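Uric acid degradation bifunctional protein PucL (Bacillus subtilis, PDB 6A4M) probably oxidises urate with oxygen in the breakdown of uric acid, as the urate oxidase part of a bifunctional enzyme that also carries a decarboxylase activity. Local coordinates at residues 30-35 against 220-225; 73-78 against 88-93; 156-161 against 208-213. All coordinates share one frame; numbering follows the deposited sequence.

Interaction 1 of 3, residues 30-35 against 220-225; sequences AGRDNT and AAEQVR
Arg32 reaches out of the loop 30-35 and meets Glu222 on the first turn of helix 221-233. From CB the chain leaves with CG anti to the carbonyl carbon (chi1 -62°) and runs extended to NE. CG and CD pass alongside the carboxylate, with Arg32 CG 3.8 Å from Glu222 OE2. Arg32 NE donates to Glu222 OE2 at 3.1 Å, on the syn side of that oxygen, with a second, weak bond to OE1. Further out, Arg32 NH2 donates to the syn lone pair of Glu222 OE1 at 2.9 Å, and this bond is the straighter one. The grip is therefore side-on, with the two flat groups nearly coplanar. Arg32 NH2 also comes within 3.9 Å of Ala220 CB. NH1 bonds to the hydroxyl of Tyr218, which helps fix the turn of the guanidinium. The bend of Glu222 at chi2 (93°) brings its carboxylate back near the N-terminal end of its helix, which probably favours the negative charge. Phe29 touches both Ala220 and Glu222. Ala221 and Val224 pack on Trp202 of strand 194-204, so the salt bridge ties the loop before strand 36-45 to a helix lying against the sheet.

Interaction 2 of 3, residues 73-78 against 88-93; sequences QRHLAS and LHYVAH
Tyr90 lays its ring across the imidazole of His75, and the two side chains cross at about a right angle. The ring centres are 5.2 Å apart, with the planes inclined at 54°. The closest approach of the two side chains is His75 CD2 to Tyr90 CZ, 3.6 Å. CG of Tyr90 is anti to the backbone N (chi1 178°), which sends the ring out from helix 84-98 toward helix 64-78. There its edge meets the backbone: Tyr90 CE2 lies 3.3 Å from His75 O, near the ring plane. Just beyond, Tyr90 OH and Ser78 OG share a hydrogen bond of 2.8 Å in which either may be the donor. Ser78 OG also sits near the ring plane. The bond therefore fixes the end of the ring against the last turn of helix 64-78. A phenylalanine in place of Tyr90 would probably keep much of the ring packing but leave Ser78 OG without this partner and the ring end less firmly held.

One residue further along helix 84-98, Val91 CG2 touches His75 CB at 4.0 Å. The imidazole has a second set of partners on its own helix. Its ND1 bonds to Phe71 O, and its ring stacks with that of Phe71, so Tyr90 packs against a ring already positioned by the preceding turn.

The axes of the short helical segments approach to 10.3 Å, with their N-to-C directions 123° apart. These are two successive helices joined by a short loop and steeply inclined to each other. Helix 84-98 packs on strands 104-121 and 139-148 through Leu88 and Ala92, which touch Leu107 and Leu144. Helix 64-78 beside it bonds to Arg12 of strand 3-13 through Leu76 O.

Interaction 3 of 3, residues 156-161 against 208-213; sequences TEQYSE and NDSYAS
A water bridge links strand 153-169 of the uricase sheet to the turn of helical conformation at 208-211, in the loop that leads to helix 221-233. Ser160 and Ser210 face each other across it, too far apart for a direct bond, with Ser160 OG 4.2 Å from Ser210 OG. One water fills the step. It donates to Ser160 OG at 2.9 Å and is hydrogen-bonded to Ser210 OG at 2.9 Å. With chi1 near 180° (-171°) the Ser210 hydroxyl swings toward the strand and the water. Ser160 OG has further partners on its own side, bonding to Glu85 OE2 and to Ser142 OG. The buried hydroxyl is therefore well supplied with polar partners, and the carboxylate of Glu85 is probably a second-shell aid in placing the water.

The strand belongs to the antiparallel sheet of the uricase fold, a tunnelling-fold (T-fold) arrangement in which helices pack on a sheet. It pairs with strand 139-148 and strand 194-204. A classic bulge at Thr156-Glu157, opposite Lys145, interrupts the pairing with strand 139-148 near the start of the segment.

Two residues from Ser160, and on the same side of the strand, Gln158 extends toward the turn. Its extended chain carries the amide against Ser210 and Tyr211. Gln158 CD lies 3.8 Å from Ser210 CB. The amide also comes up to the CE1 side of the Tyr211 ring, the two planes standing 83° apart. The Tyr211 ring stacks on His89, and its carbonyl accepts from Thr83 OG1. Ser210 also packs on Tyr204 of strand 194-204.

In the fold
From the N terminus, the chain leaves strand 3-13 and passes through the loop 30-35, where interaction 1 opens. It closes only at 220-225, so most of the fold lies within its span. Interaction 2 is nested inside. It is a short closure in which helix 64-78 turns back as helix 84-98. Interaction 3 follows in series, opening on strand 153-169 and closing at 208-213, also within the span of interaction 1. None of the loops cross. Interactions 2 and 3 touch through His89 and Tyr211. Interaction 1 ties the loop after strand 3-13 to the start of helix 221-233, interaction 2 pairs two helices, and interaction 3 joins a sheet strand to the loop before helix 221-233.

Interaction 1 of 3, residues 30-35 against 220-225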
loop_
_atom_site.group_PDB
_atom_site.type_symbol
_atom_site.label_atom_id
_atom_site.label_comp_id
_atom_site.label_asym_id
_atom_site.label_seq_id
_atom_site.Cartn_x
_atom_site.Cartn_y
_atom_site.Cartn_z
ATOM N N ALA A 30 10.792 5.159 -9.732
ATOM C CA ALA A 30 12.157 5.629 -9.491
ATOM C C ALA A 30 12.241 6.560 -8.275
ATOM O O ALA A 30 13.196 7.335 -8.150
ATOM C CB ALA A 30 12.683 6.332 -10.735
ATOM N N GLY A 31 11.258 6.465 -7.376
ATOM C CA GLY A 31 11.176 7.330 -6.198
ATOM C C GLY A 31 9.898 8.146 -6.164
ATOM O O GLY A 31 9.030 7.999 -7.029
ATOM N N ARG A 32 9.797 9.007 -5.153
ATOM C CA ARG A 32 8.646 9.889 -4.952
ATOM C C ARG A 32 9.149 11.298 -4.650
ATOM O O ARG A 32 9.978 11.479 -3.751
ATOM C CB ARG A 32 7.793 9.415 -3.768
ATOM C CG ARG A 32 7.178 8.028 -3.897
ATOM C CD ARG A 32 6.626 7.551 -2.558
ATOM N NE ARG A 32 6.254 6.133 -2.568
ATOM C CZ ARG A 32 6.083 5.366 -1.485
ATOM N NH1 ARG A 32 6.251 5.846 -0.252
ATOM N NH2 ARG A 32 5.744 4.088 -1.637
ATOM N N ASP A 33 8.649 12.290 -5.385
ATOM C CA ASP A 33 8.960 13.694 -5.091
ATOM C C ASP A 33 8.404 14.149 -3.733
ATOM O O ASP A 33 8.986 15.030 -3.103
ATOM C CB ASP A 33 8.454 14.618 -6.211
ATOM C CG ASP A 33 9.296 14.528 -7.491
ATOM O OD1 ASP A 33 10.420 13.975 -7.462
ATOM O OD2 ASP A 33 8.831 15.031 -8.539
ATOM N N ASN A 34 7.297 13.544 -3.292
ATOM C CA ASN A 34 6.646 13.854 -2.011
ATOM C C ASN A 34 6.280 15.344 -1.867
ATOM O O ASN A 34 6.323 15.906 -0.771
ATOM C CB ASN A 34 7.511 13.371 -0.821
ATOM C CG ASN A 34 7.442 11.864 -0.593
ATOM O OD1 ASN A 34 6.536 11.174 -1.073
ATOM N ND2 ASN A 34 8.398 11.350 0.183
ATOM N N THR A 35 5.899 15.967 -2.983
ATOM C CA THR A 35 5.516 17.383 -3.008
ATOM C C THR A 35 4.257 17.630 -2.182
ATOM O O THR A 35 4.147 18.647 -1.504
ATOM C CB THR A 35 5.271 17.869 -4.447
ATOM O OG1 THR A 35 6.420 17.583 -5.247
ATOM C CG2 THR A 35 4.988 19.364 -4.489
ATOM N N ALA A 220 8.419 -0.406 -2.306
ATOM C CA ALA A 220 7.358 0.550 -2.602
ATOM C C ALA A 220 6.091 -0.178 -3.057
ATOM O O ALA A 220 6.161 -1.189 -3.763
ATOM C CB ALA A 220 7.815 1.538 -3.667
ATOM N N ALA A 221 4.938 0.349 -2.649
ATOM C CA ALA A 221 3.640 -0.176 -3.075
ATOM C C ALA A 221 3.446 -0.045 -4.591
ATOM O O ALA A 221 2.773 -0.875 -5.202
ATOM C CB ALA A 221 2.513 0.527 -2.330
ATOM N N GLU A 222 4.047 0.990 -5.184
ATOM C CA GLU A 222 4.038 1.192 -6.640
ATOM C C GLU A 222 4.628 -0.010 -7.383
ATOM O O GLU A 222 4.057 -0.474 -8.368
ATOM C CB GLU A 222 4.816 2.462 -7.027
ATOM C CG GLU A 222 4.155 3.781 -6.623
ATOM C CD GLU A 222 4.605 4.333 -5.272
ATOM O OE1 GLU A 222 5.055 3.552 -4.398
ATOM O OE2 GLU A 222 4.491 5.565 -5.079
ATOM N N GLN A 223 5.764 -0.509 -6.901
ATOM C CA GLN A 223 6.445 -1.657 -7.517
ATOM C C GLN A 223 5.677 -2.973 -7.322
ATOM O O GLN A 223 5.587 -3.777 -8.255
ATOM C CB GLN A 223 7.874 -1.790 -6.981
ATOM C CG GLN A 223 8.784 -0.633 -7.380
ATOM C CD GLN A 223 10.110 -0.628 -6.635
ATOM O OE1 GLN A 223 10.149 -0.755 -5.407
ATOM N NE2 GLN A 223 11.208 -0.474 -7.376
ATOM N N VAL A 224 5.128 -3.181 -6.124
ATOM C CA VAL A 224 4.289 -4.358 -5.838
ATOM C C VAL A 224 3.056 -4.370 -6.751
ATOM O O VAL A 224 2.671 -5.414 -7.279
ATOM C CB VAL A 224 3.836 -4.401 -4.356
ATOM C CG1 VAL A 224 2.802 -5.505 -4.119
ATOM C CG2 VAL A 224 5.030 -4.598 -3.428
ATOM N N ARG A 225 2.454 -3.197 -6.912
ATOM C CA ARG A 225 1.294 -2.997 -7.778
ATOM C C ARG A 225 1.589 -3.344 -9.240
ATOM O O ARG A 225 0.822 -4.071 -9.870
ATOM C CB ARG A 225 0.829 -1.541 -7.651
ATOM C CG ARG A 225 -0.423 -1.162 -8.427
ATOM C CD ARG A 225 -0.121 -0.505 -9.767
ATOM N NE ARG A 225 0.886 0.552 -9.668
ATOM C CZ ARG A 225 0.670 1.802 -9.254
ATOM N NH1 ARG A 225 -0.541 2.212 -8.876
ATOM N NH2 ARG A 225 1.690 2.659 -9.215
#

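Interaction 2 of 3, residues 73-78 against 88-93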
loop_
_atom_site.group_PDB
_atom_site.type_symbol
_atom_site.label_atom_id
_atom_site.label_comp_id
_atom_site.label_asym_id
_atom_site.label_seq_id
_atom_site.Cartn_x
_atom_site.Cartn_y
_atom_site.Cartn_z
ATOM N N GLN A 73 -0.461 15.210 14.363
ATOM C CA GLN A 73 -0.390 16.254 13.336
ATOM C C GLN A 73 0.903 17.063 13.370
ATOM O O GLN A 73 1.522 17.279 12.322
ATOM C CB GLN A 73 -1.604 17.182 13.422
ATOM C CG GLN A 73 -2.874 16.503 12.937
ATOM C CD GLN A 73 -4.109 17.371 13.047
ATOM O OE1 GLN A 73 -4.185 18.278 13.881
ATOM N NE2 GLN A 73 -5.098 17.086 12.204
ATOM N N ARG A 74 1.314 17.499 14.561
ATOM C CA ARG A 74 2.559 18.257 14.692
ATOM C C ARG A 74 3.795 17.380 14.442
ATOM O O ARG A 74 4.799 17.869 13.921
ATOM C CB ARG A 74 2.632 19.007 16.030
ATOM C CG ARG A 74 2.918 18.170 17.266
ATOM C CD ARG A 74 2.886 19.032 18.522
ATOM N NE ARG A 74 2.654 18.212 19.716
ATOM C CZ ARG A 74 1.531 18.168 20.438
ATOM N NH1 ARG A 74 0.461 18.911 20.138
ATOM N NH2 ARG A 74 1.478 17.363 21.496
ATOM N N HIS A 75 3.717 16.094 14.781
ATOM C CA HIS A 75 4.795 15.156 14.447
ATOM C C HIS A 75 4.952 14.899 12.944
ATOM O O HIS A 75 6.055 14.616 12.494
ATOM C CB HIS A 75 4.666 13.841 15.223
ATOM C CG HIS A 75 5.195 13.927 16.620
ATOM N ND1 HIS A 75 4.513 14.559 17.636
ATOM C CD2 HIS A 75 6.360 13.496 17.159
ATOM C CE1 HIS A 75 5.229 14.501 18.744
ATOM N NE2 HIS A 75 6.352 13.857 18.483
ATOM N N LEU A 76 3.873 15.011 12.167
ATOM C CA LEU A 76 4.001 15.010 10.701
ATOM C C LEU A 76 4.790 16.233 10.206
ATOM O O LEU A 76 5.498 16.142 9.202
ATOM C CB LEU A 76 2.630 14.942 10.011
ATOM C CG LEU A 76 2.643 14.802 8.480
ATOM C CD1 LEU A 76 3.361 13.541 8.019
ATOM C CD2 LEU A 76 1.227 14.817 7.937
ATOM N N ALA A 77 4.662 17.362 10.908
ATOM C CA ALA A 77 5.448 18.567 10.611
ATOM C C ALA A 77 6.943 18.410 10.931
ATOM O O ALA A 77 7.786 18.819 10.135
ATOM C CB ALA A 77 4.875 19.782 11.336
ATOM N N SER A 78 7.266 17.822 12.084
ATOM C CA SER A 78 8.667 17.657 12.500
ATOM C C SER A 78 9.367 16.432 11.890
ATOM O O SER A 78 10.596 16.349 11.932
ATOM C CB SER A 78 8.775 17.617 14.029
ATOM O OG SER A 78 8.053 16.527 14.566
ATOM N N LEU A 88 5.031 6.496 11.037
ATOM C CA LEU A 88 4.355 5.722 12.084
ATOM C C LEU A 88 5.341 5.260 13.160
ATOM O O LEU A 88 5.032 5.328 14.346
ATOM C CB LEU A 88 3.612 4.515 11.486
ATOM C CG LEU A 88 2.468 4.801 10.504
ATOM C CD1 LEU A 88 1.804 3.494 10.094
ATOM C CD2 LEU A 88 1.441 5.769 11.073
ATOM N N HIS A 89 6.518 4.798 12.732
ATOM C CA HIS A 89 7.614 4.418 13.639
ATOM C C HIS A 89 8.056 5.584 14.528
ATOM O O HIS A 89 8.239 5.412 15.735
ATOM C CB HIS A 89 8.795 3.876 12.823
ATOM C CG HIS A 89 9.976 3.467 13.647
ATOM N ND1 HIS A 89 11.147 4.192 13.673
ATOM C CD2 HIS A 89 10.175 2.403 14.457
ATOM C CE1 HIS A 89 12.016 3.592 14.467
ATOM N NE2 HIS A 89 11.451 2.503 14.954
ATOM N N TYR A 90 8.217 6.756 13.917
ATOM C CA TYR A 90 8.503 8.003 14.636
ATOM C C TYR A 90 7.440 8.255 15.706
ATOM O O TYR A 90 7.754 8.291 16.895
ATOM C CB TYR A 90 8.571 9.164 13.629
ATOM C CG TYR A 90 8.816 10.556 14.185
ATOM C CD1 TYR A 90 9.744 10.787 15.206
ATOM C CD2 TYR A 90 8.151 11.659 13.645
ATOM C CE1 TYR A 90 9.980 12.073 15.687
ATOM C CE2 TYR A 90 8.382 12.943 14.121
ATOM C CZ TYR A 90 9.297 13.149 15.137
ATOM O OH TYR A 90 9.507 14.429 15.604
ATOM N N VAL A 91 6.185 8.357 15.271
ATOM C CA VAL A 91 5.049 8.642 16.163
ATOM C C VAL A 91 4.910 7.581 17.270
ATOM O O VAL A 91 4.668 7.930 18.430
ATOM C CB VAL A 91 3.723 8.804 15.361
ATOM C CG1 VAL A 91 2.505 8.893 16.277
ATOM C CG2 VAL A 91 3.782 10.043 14.478
ATOM N N ALA A 92 5.082 6.306 16.917
ATOM C CA ALA A 92 4.984 5.203 17.885
ATOM C C ALA A 92 6.009 5.351 19.005
ATOM O O ALA A 92 5.651 5.323 20.184
ATOM C CB ALA A 92 5.166 3.860 17.193
ATOM N N HIS A 93 7.276 5.507 18.619
ATOM C CA HIS A 93 8.380 5.717 19.570
ATOM C C HIS A 93 8.162 6.940 20.466
ATOM O O HIS A 93 8.308 6.848 21.688
ATOM C CB HIS A 93 9.725 5.846 18.837
ATOM C CG HIS A 93 10.421 4.538 18.620
ATOM N ND1 HIS A 93 11.558 4.180 19.310
ATOM C CD2 HIS A 93 10.133 3.497 17.803
ATOM C CE1 HIS A 93 11.945 2.978 18.922
ATOM N NE2 HIS A 93 11.097 2.540 18.010
#

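Interaction 3 of 3, residues 156-161 against 208-213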
loop_
_atom_site.group_PDB
_atom_site.type_symbol
_atom_site.label_atom_id
_atom_site.label_comp_id
_atom_site.label_asym_id
_atom_site.label_seq_id
_atom_site.Cartn_x
_atom_site.Cartn_y
_atom_site.Cartn_z
ATOM N N THR A 156 5.800 -5.425 17.720
ATOM C CA THR A 156 5.048 -6.699 17.801
ATOM C C THR A 156 4.461 -7.093 16.440
ATOM O O THR A 156 4.418 -8.282 16.100
ATOM C CB THR A 156 3.949 -6.740 18.921
ATOM O OG1 THR A 156 2.777 -7.412 18.439
ATOM C CG2 THR A 156 3.523 -5.364 19.431
ATOM N N GLU A 157 3.999 -6.100 15.680
ATOM C CA GLU A 157 3.515 -6.313 14.320
ATOM C C GLU A 157 3.912 -5.137 13.434
ATOM O O GLU A 157 3.943 -3.988 13.883
ATOM C CB GLU A 157 1.993 -6.480 14.313
ATOM C CG GLU A 157 1.418 -6.886 12.959
ATOM C CD GLU A 157 -0.073 -7.180 13.000
ATOM O OE1 GLU A 157 -0.788 -6.588 13.844
ATOM O OE2 GLU A 157 -0.532 -8.001 12.173
ATOM N N GLN A 158 4.219 -5.442 12.176
ATOM C CA GLN A 158 4.476 -4.422 11.167
ATOM C C GLN A 158 4.265 -4.994 9.772
ATOM O O GLN A 158 4.879 -5.998 9.413
ATOM C CB GLN A 158 5.905 -3.885 11.275
ATOM C CG GLN A 158 6.174 -2.698 10.352
ATOM C CD GLN A 158 7.620 -2.573 9.921
ATOM O OE1 GLN A 158 8.249 -1.543 10.147
ATOM N NE2 GLN A 158 8.154 -3.621 9.301
ATOM N N TYR A 159 3.401 -4.350 8.995
ATOM C CA TYR A 159 3.271 -4.656 7.573
ATOM C C TYR A 159 2.814 -3.438 6.797
ATOM O O TYR A 159 2.211 -2.522 7.356
ATOM C CB TYR A 159 2.314 -5.829 7.339
ATOM C CG TYR A 159 0.884 -5.603 7.780
ATOM C CD1 TYR A 159 -0.069 -5.085 6.897
ATOM C CD2 TYR A 159 0.471 -5.934 9.069
ATOM C CE1 TYR A 159 -1.386 -4.887 7.295
ATOM C CE2 TYR A 159 -0.843 -5.742 9.476
ATOM C CZ TYR A 159 -1.769 -5.220 8.588
ATOM O OH TYR A 159 -3.070 -5.028 8.992
ATOM N N SER A 160 3.140 -3.436 5.509
ATOM C CA SER A 160 2.632 -2.460 4.562
ATOM C C SER A 160 1.807 -3.196 3.529
ATOM O O SER A 160 1.974 -4.396 3.321
ATOM C CB SER A 160 3.772 -1.697 3.906
ATOM O OG SER A 160 4.387 -0.845 4.851
ATOM N N GLU A 161 0.921 -2.461 2.878
ATOM C CA GLU A 161 -0.150 -3.059 2.106
ATOM C C GLU A 161 -0.533 -2.169 0.941
ATOM O O GLU A 161 -0.474 -0.947 1.063
ATOM C CB GLU A 161 -1.351 -3.240 3.035
ATOM C CG GLU A 161 -2.493 -4.072 2.483
ATOM C CD GLU A 161 -3.536 -4.401 3.538
ATOM O OE1 GLU A 161 -3.618 -3.683 4.563
ATOM O OE2 GLU A 161 -4.284 -5.384 3.336
ATOM N N ASN A 208 13.640 -2.181 10.108
ATOM C CA ASN A 208 14.236 -0.902 9.679
ATOM C C ASN A 208 14.234 -0.666 8.162
ATOM O O ASN A 208 14.257 0.485 7.722
ATOM C CB ASN A 208 15.680 -0.768 10.199
ATOM C CG ASN A 208 15.754 -0.528 11.702
ATOM O OD1 ASN A 208 14.743 -0.521 12.411
ATOM N ND2 ASN A 208 16.972 -0.332 12.197
ATOM N N ASP A 209 14.215 -1.739 7.371
ATOM C CA ASP A 209 14.144 -1.627 5.904
ATOM C C ASP A 209 12.835 -0.998 5.421
ATOM O O ASP A 209 12.773 -0.465 4.313
ATOM C CB ASP A 209 14.297 -3.001 5.240
ATOM C CG ASP A 209 15.645 -3.651 5.509
ATOM O OD1 ASP A 209 16.503 -3.047 6.187
ATOM O OD2 ASP A 209 15.847 -4.785 5.031
ATOM N N SER A 210 11.794 -1.079 6.251
ATOM C CA SER A 210 10.493 -0.483 5.966
ATOM C C SER A 210 10.464 1.051 5.901
ATOM O O SER A 210 9.577 1.603 5.251
ATOM C CB SER A 210 9.478 -0.955 7.013
ATOM O OG SER A 210 8.166 -0.579 6.656
ATOM N N TYR A 211 11.406 1.732 6.556
ATOM C CA TYR A 211 11.352 3.207 6.689
ATOM C C TYR A 211 12.102 3.961 5.580
ATOM O O TYR A 211 12.042 5.193 5.532
ATOM C CB TYR A 211 11.852 3.662 8.077
ATOM C CG TYR A 211 11.439 2.742 9.212
ATOM C CD1 TYR A 211 10.130 2.253 9.303
ATOM C CD2 TYR A 211 12.357 2.345 10.187
ATOM C CE1 TYR A 211 9.754 1.395 10.325
ATOM C CE2 TYR A 211 11.985 1.493 11.218
ATOM C CZ TYR A 211 10.683 1.016 11.280
ATOM O OH TYR A 211 10.299 0.168 12.293
ATOM N N ALA A 212 12.797 3.228 4.705
ATOM C CA ALA A 212 13.500 3.797 3.543
ATOM C C ALA A 212 14.614 4.795 3.893
ATOM O O ALA A 212 14.883 5.723 3.122
ATOM C CB ALA A 212 12.502 4.427 2.571
ATOM N N SER A 213 15.259 4.601 5.044
ATOM C CA SER A 213 16.415 5.417 5.419
ATOM C C SER A 213 17.572 5.021 4.507
ATOM O O SER A 213 18.231 5.886 3.928
ATOM C CB SER A 213 16.778 5.232 6.895
ATOM O OG SER A 213 17.571 6.315 7.349
HETATM O O HOH W 1 5.726 -2.115 7.032
#